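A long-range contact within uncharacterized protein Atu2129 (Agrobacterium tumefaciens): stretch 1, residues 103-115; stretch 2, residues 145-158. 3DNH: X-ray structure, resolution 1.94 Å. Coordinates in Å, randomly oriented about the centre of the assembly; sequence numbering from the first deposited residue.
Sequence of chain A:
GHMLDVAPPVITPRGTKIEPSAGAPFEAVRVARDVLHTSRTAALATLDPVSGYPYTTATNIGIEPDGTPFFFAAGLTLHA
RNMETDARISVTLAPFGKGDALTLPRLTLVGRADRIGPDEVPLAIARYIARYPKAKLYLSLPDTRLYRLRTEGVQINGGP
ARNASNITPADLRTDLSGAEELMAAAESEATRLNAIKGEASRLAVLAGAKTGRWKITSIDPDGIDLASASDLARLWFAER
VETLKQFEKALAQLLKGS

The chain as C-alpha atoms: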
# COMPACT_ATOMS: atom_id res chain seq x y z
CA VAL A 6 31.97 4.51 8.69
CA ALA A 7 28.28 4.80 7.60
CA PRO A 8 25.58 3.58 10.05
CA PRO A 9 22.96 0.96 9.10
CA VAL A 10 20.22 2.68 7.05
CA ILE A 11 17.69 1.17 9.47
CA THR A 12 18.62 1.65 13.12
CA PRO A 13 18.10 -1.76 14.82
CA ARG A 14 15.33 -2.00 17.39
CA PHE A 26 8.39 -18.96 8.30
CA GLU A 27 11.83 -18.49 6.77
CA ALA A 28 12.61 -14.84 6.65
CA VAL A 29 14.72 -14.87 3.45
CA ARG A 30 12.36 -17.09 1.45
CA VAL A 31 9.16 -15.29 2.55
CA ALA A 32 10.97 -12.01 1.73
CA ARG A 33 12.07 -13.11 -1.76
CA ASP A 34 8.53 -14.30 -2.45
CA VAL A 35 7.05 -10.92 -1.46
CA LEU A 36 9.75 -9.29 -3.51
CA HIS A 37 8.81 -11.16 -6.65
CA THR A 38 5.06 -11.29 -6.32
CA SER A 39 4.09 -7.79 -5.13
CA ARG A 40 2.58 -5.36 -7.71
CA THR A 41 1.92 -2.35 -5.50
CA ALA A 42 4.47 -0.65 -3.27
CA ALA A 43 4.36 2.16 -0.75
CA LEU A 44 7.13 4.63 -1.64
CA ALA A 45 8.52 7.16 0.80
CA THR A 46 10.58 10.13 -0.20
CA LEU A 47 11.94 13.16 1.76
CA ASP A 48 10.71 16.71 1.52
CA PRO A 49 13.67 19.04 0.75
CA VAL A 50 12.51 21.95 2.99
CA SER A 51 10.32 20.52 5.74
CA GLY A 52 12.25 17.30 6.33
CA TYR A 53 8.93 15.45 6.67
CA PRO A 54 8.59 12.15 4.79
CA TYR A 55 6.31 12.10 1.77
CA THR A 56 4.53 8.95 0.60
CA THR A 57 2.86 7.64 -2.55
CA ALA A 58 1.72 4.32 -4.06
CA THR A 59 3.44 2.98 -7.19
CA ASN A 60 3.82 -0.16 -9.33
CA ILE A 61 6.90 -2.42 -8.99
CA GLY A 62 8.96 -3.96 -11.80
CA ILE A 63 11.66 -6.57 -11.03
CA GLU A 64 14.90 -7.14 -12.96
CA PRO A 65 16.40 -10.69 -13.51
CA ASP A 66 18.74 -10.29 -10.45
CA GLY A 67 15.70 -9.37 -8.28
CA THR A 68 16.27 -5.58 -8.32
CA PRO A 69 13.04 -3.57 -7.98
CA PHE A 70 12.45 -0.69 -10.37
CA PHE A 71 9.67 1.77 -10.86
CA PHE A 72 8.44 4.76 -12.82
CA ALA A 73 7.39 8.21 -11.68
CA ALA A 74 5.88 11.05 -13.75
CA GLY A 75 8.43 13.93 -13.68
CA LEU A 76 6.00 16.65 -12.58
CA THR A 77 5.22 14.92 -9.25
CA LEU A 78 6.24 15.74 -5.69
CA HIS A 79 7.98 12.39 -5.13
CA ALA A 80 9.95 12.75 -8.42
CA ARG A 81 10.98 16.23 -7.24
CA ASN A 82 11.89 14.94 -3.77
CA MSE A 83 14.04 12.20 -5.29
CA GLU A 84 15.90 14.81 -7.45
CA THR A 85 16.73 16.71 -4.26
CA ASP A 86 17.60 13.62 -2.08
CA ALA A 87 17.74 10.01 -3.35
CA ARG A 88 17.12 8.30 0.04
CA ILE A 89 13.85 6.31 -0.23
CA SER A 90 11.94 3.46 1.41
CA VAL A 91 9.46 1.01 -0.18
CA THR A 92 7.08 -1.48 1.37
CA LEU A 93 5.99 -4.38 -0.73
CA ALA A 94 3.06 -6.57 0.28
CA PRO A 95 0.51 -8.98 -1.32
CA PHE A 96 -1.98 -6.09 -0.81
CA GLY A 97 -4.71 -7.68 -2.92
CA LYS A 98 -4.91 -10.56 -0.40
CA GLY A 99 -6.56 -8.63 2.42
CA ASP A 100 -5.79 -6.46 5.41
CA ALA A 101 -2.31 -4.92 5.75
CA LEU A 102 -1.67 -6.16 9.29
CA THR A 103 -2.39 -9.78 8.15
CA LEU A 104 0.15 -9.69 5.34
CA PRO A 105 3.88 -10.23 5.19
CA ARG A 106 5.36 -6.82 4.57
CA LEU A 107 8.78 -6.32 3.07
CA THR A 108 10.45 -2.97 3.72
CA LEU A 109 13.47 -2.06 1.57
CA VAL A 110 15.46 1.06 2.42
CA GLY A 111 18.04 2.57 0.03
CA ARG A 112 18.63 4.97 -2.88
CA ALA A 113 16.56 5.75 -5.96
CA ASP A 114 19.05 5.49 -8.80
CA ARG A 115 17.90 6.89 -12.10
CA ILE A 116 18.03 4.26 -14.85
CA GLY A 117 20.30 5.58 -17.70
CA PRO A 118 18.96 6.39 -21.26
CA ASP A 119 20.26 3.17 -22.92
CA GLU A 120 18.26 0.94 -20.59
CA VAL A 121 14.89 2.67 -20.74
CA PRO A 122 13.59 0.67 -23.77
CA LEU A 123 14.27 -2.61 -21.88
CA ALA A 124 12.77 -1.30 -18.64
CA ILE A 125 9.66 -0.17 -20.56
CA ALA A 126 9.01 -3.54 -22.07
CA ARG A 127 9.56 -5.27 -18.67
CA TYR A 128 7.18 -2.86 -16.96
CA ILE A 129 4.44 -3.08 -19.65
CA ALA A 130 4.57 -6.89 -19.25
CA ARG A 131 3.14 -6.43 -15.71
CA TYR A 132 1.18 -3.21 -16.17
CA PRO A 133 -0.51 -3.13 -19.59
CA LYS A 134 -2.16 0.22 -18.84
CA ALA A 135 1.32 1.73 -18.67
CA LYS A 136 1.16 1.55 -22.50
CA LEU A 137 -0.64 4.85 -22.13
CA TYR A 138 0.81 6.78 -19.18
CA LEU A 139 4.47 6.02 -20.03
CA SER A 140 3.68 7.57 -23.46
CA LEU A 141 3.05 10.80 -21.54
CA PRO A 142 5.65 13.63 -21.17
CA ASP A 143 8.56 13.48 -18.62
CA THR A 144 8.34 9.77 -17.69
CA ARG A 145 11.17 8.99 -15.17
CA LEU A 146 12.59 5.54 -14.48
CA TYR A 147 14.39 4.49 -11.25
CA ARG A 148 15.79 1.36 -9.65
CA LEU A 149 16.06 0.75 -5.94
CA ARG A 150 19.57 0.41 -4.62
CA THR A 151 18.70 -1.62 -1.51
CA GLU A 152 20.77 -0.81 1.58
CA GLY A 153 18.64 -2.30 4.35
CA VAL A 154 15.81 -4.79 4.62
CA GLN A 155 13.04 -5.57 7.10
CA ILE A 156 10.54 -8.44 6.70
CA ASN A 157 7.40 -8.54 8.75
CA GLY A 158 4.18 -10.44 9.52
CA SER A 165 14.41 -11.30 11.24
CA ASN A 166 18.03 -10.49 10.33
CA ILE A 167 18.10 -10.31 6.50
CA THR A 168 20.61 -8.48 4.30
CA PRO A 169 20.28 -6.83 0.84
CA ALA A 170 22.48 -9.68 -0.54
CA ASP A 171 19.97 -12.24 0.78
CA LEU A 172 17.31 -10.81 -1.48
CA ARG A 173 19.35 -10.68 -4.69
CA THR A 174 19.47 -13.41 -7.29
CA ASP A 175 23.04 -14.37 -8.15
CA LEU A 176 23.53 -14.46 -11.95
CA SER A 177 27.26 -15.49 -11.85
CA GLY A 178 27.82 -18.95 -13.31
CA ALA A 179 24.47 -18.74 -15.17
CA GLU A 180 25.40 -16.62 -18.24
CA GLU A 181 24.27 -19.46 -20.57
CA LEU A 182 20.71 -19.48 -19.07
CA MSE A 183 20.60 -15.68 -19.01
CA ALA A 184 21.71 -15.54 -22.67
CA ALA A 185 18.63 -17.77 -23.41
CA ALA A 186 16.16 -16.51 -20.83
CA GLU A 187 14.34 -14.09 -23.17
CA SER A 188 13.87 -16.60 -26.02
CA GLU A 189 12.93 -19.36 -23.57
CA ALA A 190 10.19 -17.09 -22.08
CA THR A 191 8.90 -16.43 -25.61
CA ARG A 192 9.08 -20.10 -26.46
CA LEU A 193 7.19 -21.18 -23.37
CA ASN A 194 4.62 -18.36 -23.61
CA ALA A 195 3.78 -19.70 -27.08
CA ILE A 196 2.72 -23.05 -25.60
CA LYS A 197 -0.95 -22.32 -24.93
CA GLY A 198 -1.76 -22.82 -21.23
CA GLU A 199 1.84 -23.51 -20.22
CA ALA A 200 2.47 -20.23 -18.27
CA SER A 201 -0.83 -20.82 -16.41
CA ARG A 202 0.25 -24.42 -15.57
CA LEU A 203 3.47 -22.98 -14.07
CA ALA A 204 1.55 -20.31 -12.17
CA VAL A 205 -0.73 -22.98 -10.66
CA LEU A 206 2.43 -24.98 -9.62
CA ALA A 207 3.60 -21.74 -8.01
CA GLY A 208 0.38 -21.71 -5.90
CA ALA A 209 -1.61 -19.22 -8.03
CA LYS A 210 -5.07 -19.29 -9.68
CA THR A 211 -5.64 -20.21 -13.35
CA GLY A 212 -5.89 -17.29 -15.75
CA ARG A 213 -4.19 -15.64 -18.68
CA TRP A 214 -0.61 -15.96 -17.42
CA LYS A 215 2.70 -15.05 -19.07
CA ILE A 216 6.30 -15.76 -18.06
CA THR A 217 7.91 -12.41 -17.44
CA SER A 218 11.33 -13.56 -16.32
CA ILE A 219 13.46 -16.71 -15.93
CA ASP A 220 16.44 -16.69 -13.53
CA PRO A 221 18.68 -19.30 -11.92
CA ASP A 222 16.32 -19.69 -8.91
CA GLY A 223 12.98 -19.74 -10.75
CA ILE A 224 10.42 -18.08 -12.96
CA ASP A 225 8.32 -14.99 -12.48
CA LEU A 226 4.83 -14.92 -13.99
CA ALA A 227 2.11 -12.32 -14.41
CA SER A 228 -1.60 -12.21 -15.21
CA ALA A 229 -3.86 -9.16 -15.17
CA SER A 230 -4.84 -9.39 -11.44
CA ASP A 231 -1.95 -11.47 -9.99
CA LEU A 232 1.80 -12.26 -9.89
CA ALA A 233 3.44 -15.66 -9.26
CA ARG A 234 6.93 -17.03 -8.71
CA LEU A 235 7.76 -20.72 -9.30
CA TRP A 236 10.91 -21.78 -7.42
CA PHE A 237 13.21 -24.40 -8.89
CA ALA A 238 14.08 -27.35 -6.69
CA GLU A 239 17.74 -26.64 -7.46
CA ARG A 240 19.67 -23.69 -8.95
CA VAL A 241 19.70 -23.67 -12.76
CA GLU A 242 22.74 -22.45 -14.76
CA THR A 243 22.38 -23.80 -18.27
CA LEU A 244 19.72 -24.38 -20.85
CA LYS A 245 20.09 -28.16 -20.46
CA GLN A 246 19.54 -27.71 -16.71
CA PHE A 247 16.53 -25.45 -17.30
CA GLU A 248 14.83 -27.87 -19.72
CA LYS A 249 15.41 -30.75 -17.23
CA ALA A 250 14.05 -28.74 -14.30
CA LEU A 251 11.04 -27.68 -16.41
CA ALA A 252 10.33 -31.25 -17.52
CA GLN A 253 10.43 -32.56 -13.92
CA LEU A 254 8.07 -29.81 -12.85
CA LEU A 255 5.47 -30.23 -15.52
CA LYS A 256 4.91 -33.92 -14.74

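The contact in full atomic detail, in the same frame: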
# COMPACT_ATOMS: atom_id res chain seq x y z
N THR A 103 -2.39 -8.31 8.33
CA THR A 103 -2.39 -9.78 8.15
C THR A 103 -1.30 -10.24 7.18
O THR A 103 -0.98 -11.42 7.12
CB THR A 103 -3.76 -10.31 7.57
OG1 THR A 103 -3.96 -9.78 6.24
CG2 THR A 103 -4.93 -9.93 8.45
N LEU A 104 -0.73 -9.33 6.42
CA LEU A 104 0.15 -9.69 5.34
C LEU A 104 1.61 -9.68 5.73
O LEU A 104 1.98 -8.92 6.57
CB LEU A 104 -0.02 -8.70 4.20
CG LEU A 104 -1.40 -8.35 3.67
CD1 LEU A 104 -1.37 -7.34 2.60
CD2 LEU A 104 -2.09 -9.56 3.22
N PRO A 105 2.44 -10.48 5.07
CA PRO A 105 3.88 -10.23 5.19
C PRO A 105 4.19 -8.91 4.51
O PRO A 105 3.57 -8.58 3.49
CB PRO A 105 4.51 -11.39 4.42
CG PRO A 105 3.46 -11.80 3.44
CD PRO A 105 2.16 -11.62 4.20
N ARG A 106 5.08 -8.13 5.08
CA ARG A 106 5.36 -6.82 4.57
C ARG A 106 6.87 -6.67 4.51
O ARG A 106 7.56 -6.80 5.53
CB ARG A 106 4.77 -5.74 5.47
CG ARG A 106 3.30 -5.48 5.24
CD ARG A 106 2.46 -5.96 6.35
NE ARG A 106 2.76 -5.30 7.60
CZ ARG A 106 2.61 -5.85 8.79
NH1 ARG A 106 2.91 -5.15 9.86
NH2 ARG A 106 2.14 -7.10 8.92
N LEU A 107 7.36 -6.45 3.30
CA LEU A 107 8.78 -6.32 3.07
C LEU A 107 9.14 -4.85 2.91
O LEU A 107 8.65 -4.19 1.99
CB LEU A 107 9.20 -7.18 1.87
CG LEU A 107 10.59 -6.96 1.31
CD1 LEU A 107 11.61 -7.60 2.28
CD2 LEU A 107 10.70 -7.55 -0.06
N THR A 108 9.96 -4.34 3.83
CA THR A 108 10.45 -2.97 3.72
C THR A 108 11.89 -2.96 3.22
O THR A 108 12.75 -3.62 3.79
CB THR A 108 10.29 -2.18 5.05
OG1 THR A 108 8.91 -2.13 5.39
CG2 THR A 108 10.79 -0.75 4.88
N LEU A 109 12.14 -2.21 2.14
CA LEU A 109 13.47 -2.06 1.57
C LEU A 109 13.85 -0.59 1.61
O LEU A 109 13.12 0.25 1.09
CB LEU A 109 13.52 -2.60 0.13
CG LEU A 109 12.94 -4.01 -0.14
CD1 LEU A 109 12.85 -4.24 -1.64
CD2 LEU A 109 13.83 -5.09 0.49
N VAL A 110 14.96 -0.29 2.28
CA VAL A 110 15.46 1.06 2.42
C VAL A 110 16.71 1.23 1.57
O VAL A 110 17.58 0.38 1.62
CB VAL A 110 15.70 1.40 3.90
CG1 VAL A 110 16.30 2.78 4.07
CG2 VAL A 110 14.40 1.23 4.69
N GLY A 111 16.81 2.32 0.81
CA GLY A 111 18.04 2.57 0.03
C GLY A 111 18.00 3.83 -0.80
O GLY A 111 17.45 4.84 -0.36
N ARG A 112 18.61 3.79 -1.99
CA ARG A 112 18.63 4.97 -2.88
C ARG A 112 17.90 4.72 -4.19
O ARG A 112 17.90 3.61 -4.71
CB ARG A 112 20.06 5.49 -3.11
CG ARG A 112 20.65 6.14 -1.87
CD ARG A 112 22.14 6.42 -1.97
NE ARG A 112 22.57 6.99 -0.69
CZ ARG A 112 22.42 8.26 -0.32
NH1 ARG A 112 22.80 8.63 0.89
NH2 ARG A 112 21.90 9.17 -1.16
N ALA A 113 17.21 5.76 -4.66
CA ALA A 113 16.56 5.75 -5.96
C ALA A 113 17.58 6.20 -6.99
O ALA A 113 17.88 7.41 -7.09
CB ALA A 113 15.40 6.71 -5.94
N ASP A 114 18.10 5.24 -7.75
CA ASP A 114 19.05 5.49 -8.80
C ASP A 114 18.29 5.62 -10.11
O ASP A 114 17.58 4.70 -10.53
CB ASP A 114 20.03 4.32 -8.93
CG ASP A 114 21.08 4.28 -7.83
OD1 ASP A 114 21.50 5.35 -7.35
OD2 ASP A 114 21.51 3.17 -7.44
N ARG A 115 18.49 6.72 -10.79
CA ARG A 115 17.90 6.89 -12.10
C ARG A 115 18.49 5.90 -13.13
O ARG A 115 19.71 5.77 -13.27
CB ARG A 115 18.09 8.34 -12.52
CG ARG A 115 17.08 8.78 -13.51
CD ARG A 115 15.84 9.39 -12.89
NE ARG A 115 15.33 10.23 -13.95
CZ ARG A 115 15.61 11.52 -14.08
NH1 ARG A 115 16.33 12.15 -13.17
NH2 ARG A 115 15.15 12.19 -15.13
N ARG A 145 9.87 9.25 -15.84
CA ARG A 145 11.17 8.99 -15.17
C ARG A 145 11.25 7.56 -14.63
O ARG A 145 10.29 7.05 -14.07
CB ARG A 145 11.41 9.98 -14.03
CG ARG A 145 11.63 11.41 -14.51
CD ARG A 145 12.25 12.29 -13.46
NE ARG A 145 12.23 13.67 -13.94
CZ ARG A 145 12.36 14.74 -13.17
NH1 ARG A 145 12.53 14.60 -11.86
NH2 ARG A 145 12.30 15.95 -13.71
N LEU A 146 12.40 6.95 -14.79
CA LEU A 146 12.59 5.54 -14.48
C LEU A 146 13.70 5.37 -13.43
O LEU A 146 14.78 5.92 -13.58
CB LEU A 146 13.02 4.89 -15.77
CG LEU A 146 12.65 3.46 -16.11
CD1 LEU A 146 11.60 2.87 -15.18
CD2 LEU A 146 12.19 3.51 -17.58
N TYR A 147 13.43 4.61 -12.37
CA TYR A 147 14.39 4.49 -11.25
C TYR A 147 14.56 3.05 -10.83
O TYR A 147 13.62 2.32 -10.88
CB TYR A 147 13.83 5.17 -10.02
CG TYR A 147 13.38 6.59 -10.20
CD1 TYR A 147 14.20 7.66 -9.81
CD2 TYR A 147 12.10 6.87 -10.68
CE1 TYR A 147 13.76 8.98 -9.93
CE2 TYR A 147 11.68 8.14 -10.83
CZ TYR A 147 12.50 9.20 -10.45
OH TYR A 147 12.01 10.45 -10.59
N ARG A 148 15.74 2.64 -10.37
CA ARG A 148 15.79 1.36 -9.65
C ARG A 148 16.23 1.58 -8.20
O ARG A 148 16.94 2.55 -7.87
CB ARG A 148 16.61 0.26 -10.39
CG ARG A 148 18.01 0.64 -10.67
CD ARG A 148 18.88 -0.53 -11.18
NE ARG A 148 18.55 -0.96 -12.52
CZ ARG A 148 19.11 -0.48 -13.64
NH1 ARG A 148 20.03 0.48 -13.61
NH2 ARG A 148 18.72 -0.95 -14.81
N LEU A 149 15.74 0.70 -7.34
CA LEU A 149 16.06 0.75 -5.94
C LEU A 149 17.45 0.16 -5.76
O LEU A 149 17.70 -0.97 -6.18
CB LEU A 149 15.02 -0.01 -5.10
CG LEU A 149 15.35 -0.10 -3.61
CD1 LEU A 149 15.46 1.26 -2.94
CD2 LEU A 149 14.31 -0.97 -2.91
N ARG A 150 18.34 0.95 -5.15
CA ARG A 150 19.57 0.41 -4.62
C ARG A 150 19.32 0.07 -3.16
O ARG A 150 19.28 0.95 -2.33
CB ARG A 150 20.68 1.46 -4.71
CG ARG A 150 22.06 0.85 -4.58
CD ARG A 150 23.17 1.86 -4.37
NE ARG A 150 22.96 3.17 -5.00
CZ ARG A 150 23.63 4.27 -4.68
NH1 ARG A 150 24.56 4.23 -3.74
NH2 ARG A 150 23.39 5.43 -5.28
N THR A 151 19.14 -1.21 -2.86
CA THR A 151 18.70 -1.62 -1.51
C THR A 151 19.89 -1.57 -0.56
O THR A 151 20.96 -2.14 -0.87
CB THR A 151 18.09 -3.04 -1.52
OG1 THR A 151 16.86 -3.02 -2.28
CG2 THR A 151 17.78 -3.51 -0.10
N GLU A 152 19.72 -0.90 0.59
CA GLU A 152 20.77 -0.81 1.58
C GLU A 152 20.37 -1.47 2.90
O GLU A 152 21.23 -1.77 3.72
CB GLU A 152 21.18 0.65 1.82
CG GLU A 152 21.68 1.33 0.58
CD GLU A 152 22.09 2.75 0.83
OE1 GLU A 152 21.22 3.63 0.88
OE2 GLU A 152 23.30 2.98 0.94
N GLY A 153 19.08 -1.70 3.10
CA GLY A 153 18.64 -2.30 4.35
C GLY A 153 17.29 -2.89 4.14
O GLY A 153 16.52 -2.42 3.28
N VAL A 154 17.00 -3.95 4.88
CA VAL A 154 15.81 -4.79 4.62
C VAL A 154 15.14 -5.09 5.95
O VAL A 154 15.83 -5.43 6.92
CB VAL A 154 16.21 -6.17 4.02
CG1 VAL A 154 14.98 -7.11 3.79
CG2 VAL A 154 16.98 -5.99 2.77
N GLN A 155 13.82 -5.00 5.98
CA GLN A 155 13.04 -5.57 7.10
C GLN A 155 11.89 -6.43 6.56
O GLN A 155 11.18 -5.98 5.69
CB GLN A 155 12.50 -4.43 7.95
CG GLN A 155 12.11 -4.81 9.35
CD GLN A 155 13.30 -5.23 10.21
OE1 GLN A 155 14.46 -4.80 10.02
NE2 GLN A 155 13.02 -6.07 11.16
N ILE A 156 11.71 -7.64 7.06
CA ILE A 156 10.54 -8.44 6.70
C ILE A 156 9.66 -8.69 7.92
O ILE A 156 10.14 -8.93 9.03
CB ILE A 156 10.89 -9.77 5.98
CG1 ILE A 156 9.62 -10.52 5.53
CG2 ILE A 156 11.71 -10.69 6.87
CD1 ILE A 156 8.80 -9.84 4.43
N ASN A 157 8.36 -8.71 7.68
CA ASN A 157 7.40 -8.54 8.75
C ASN A 157 6.08 -9.26 8.51
O ASN A 157 5.61 -9.33 7.39
CB ASN A 157 7.12 -7.05 8.83
CG ASN A 157 7.20 -6.56 10.18
OD1 ASN A 157 6.24 -6.69 10.96
ND2 ASN A 157 8.34 -5.99 10.52
N GLY A 158 5.50 -9.80 9.58
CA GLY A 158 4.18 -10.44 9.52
C GLY A 158 4.21 -11.80 8.81
O GLY A 158 3.17 -12.47 8.66
O HOH W 1 24.07 5.67 0.67

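The two stretches pair as neighbouring antiparallel strands, 106-115 against 145-157, with N-to-C directions 141° apart and 1287 Å² buried between them. Backbone hydrogen bonds set the register. At the pair T108 and Q155 they run both ways, T108 N to Q155 O and Q155 N to T108 O each spanning 2.8 Å. R112 and R150 repeat the pattern, R112 N to R150 O at 2.9 Å and R150 N to R112 O at 2.7 Å, as do D114 and R148, with D114 N to R148 O at 2.9 Å and R148 N to D114 O at 2.8 Å. Near the other end, R106 N donates to N157 O over 2.7 Å.

The register slips by one residue between V110 and G111, a beta bulge. V110 N still donates to G153 O at 2.8 Å, but V110 O accepts twice: from E152 N at 2.7 Å with an N-H...O angle of 159°, and from G153 N at 3.0 Å with a more bent 135°. G111 packs closely here; its CA lies 3.1 Å from R150 O in a CA-H...O contact, and an ideal CB on G111 would fall 1.8 Å from that same R150 O, a clash. The backbone thus leaves no room for a side chain at this position. Similar CA-H...O contacts recur at several non-hydrogen-bonded positions, where the CA faces the carbonyl next to its partner: L109, paired with V154, has its CA 3.5 Å from G153 O.

Apolar side chains gather on the sheet face that carries L107, L109, A113, L149, V154 and I156. L107 meets two partners, its CD1 3.7 Å from V154 CG1 and its CB 3.7 Å from I156 CD1. L109 likewise bridges two residues, with CB 3.5 Å from L149 CD2 and CD2 4.0 Å from V154 CG2, so the packing continues across the bulge.

The face that carries R106, T108, V110, R112 and D114 is more polar, and D114, R150 and R112 supply its charged contacts, with E152 joining from a sideways CA-to-CB bond. D114 and R150 form a two-pronged salt bridge: R150 NH2 donates to D114 OD1 and R150 NE to D114 OD2, both at 2.8 Å, with angles of 172° and 158°. D114 OD1 sits at the guanidinium edge, while R112 CD covers one face of the group, 3.7 Å from R150 NH2. The salt bridge from R112 NE to E152 OE1 is long, 3.9 Å, and is supplemented by water 1, which accepts from R112 NE at 2.4 Å and donates to E152 OE2 at 2.8 Å. Within the first stretch, R106 NH2 donates to L104 O at 3.0 Å, tying the R106 side chain to the backbone two residues earlier.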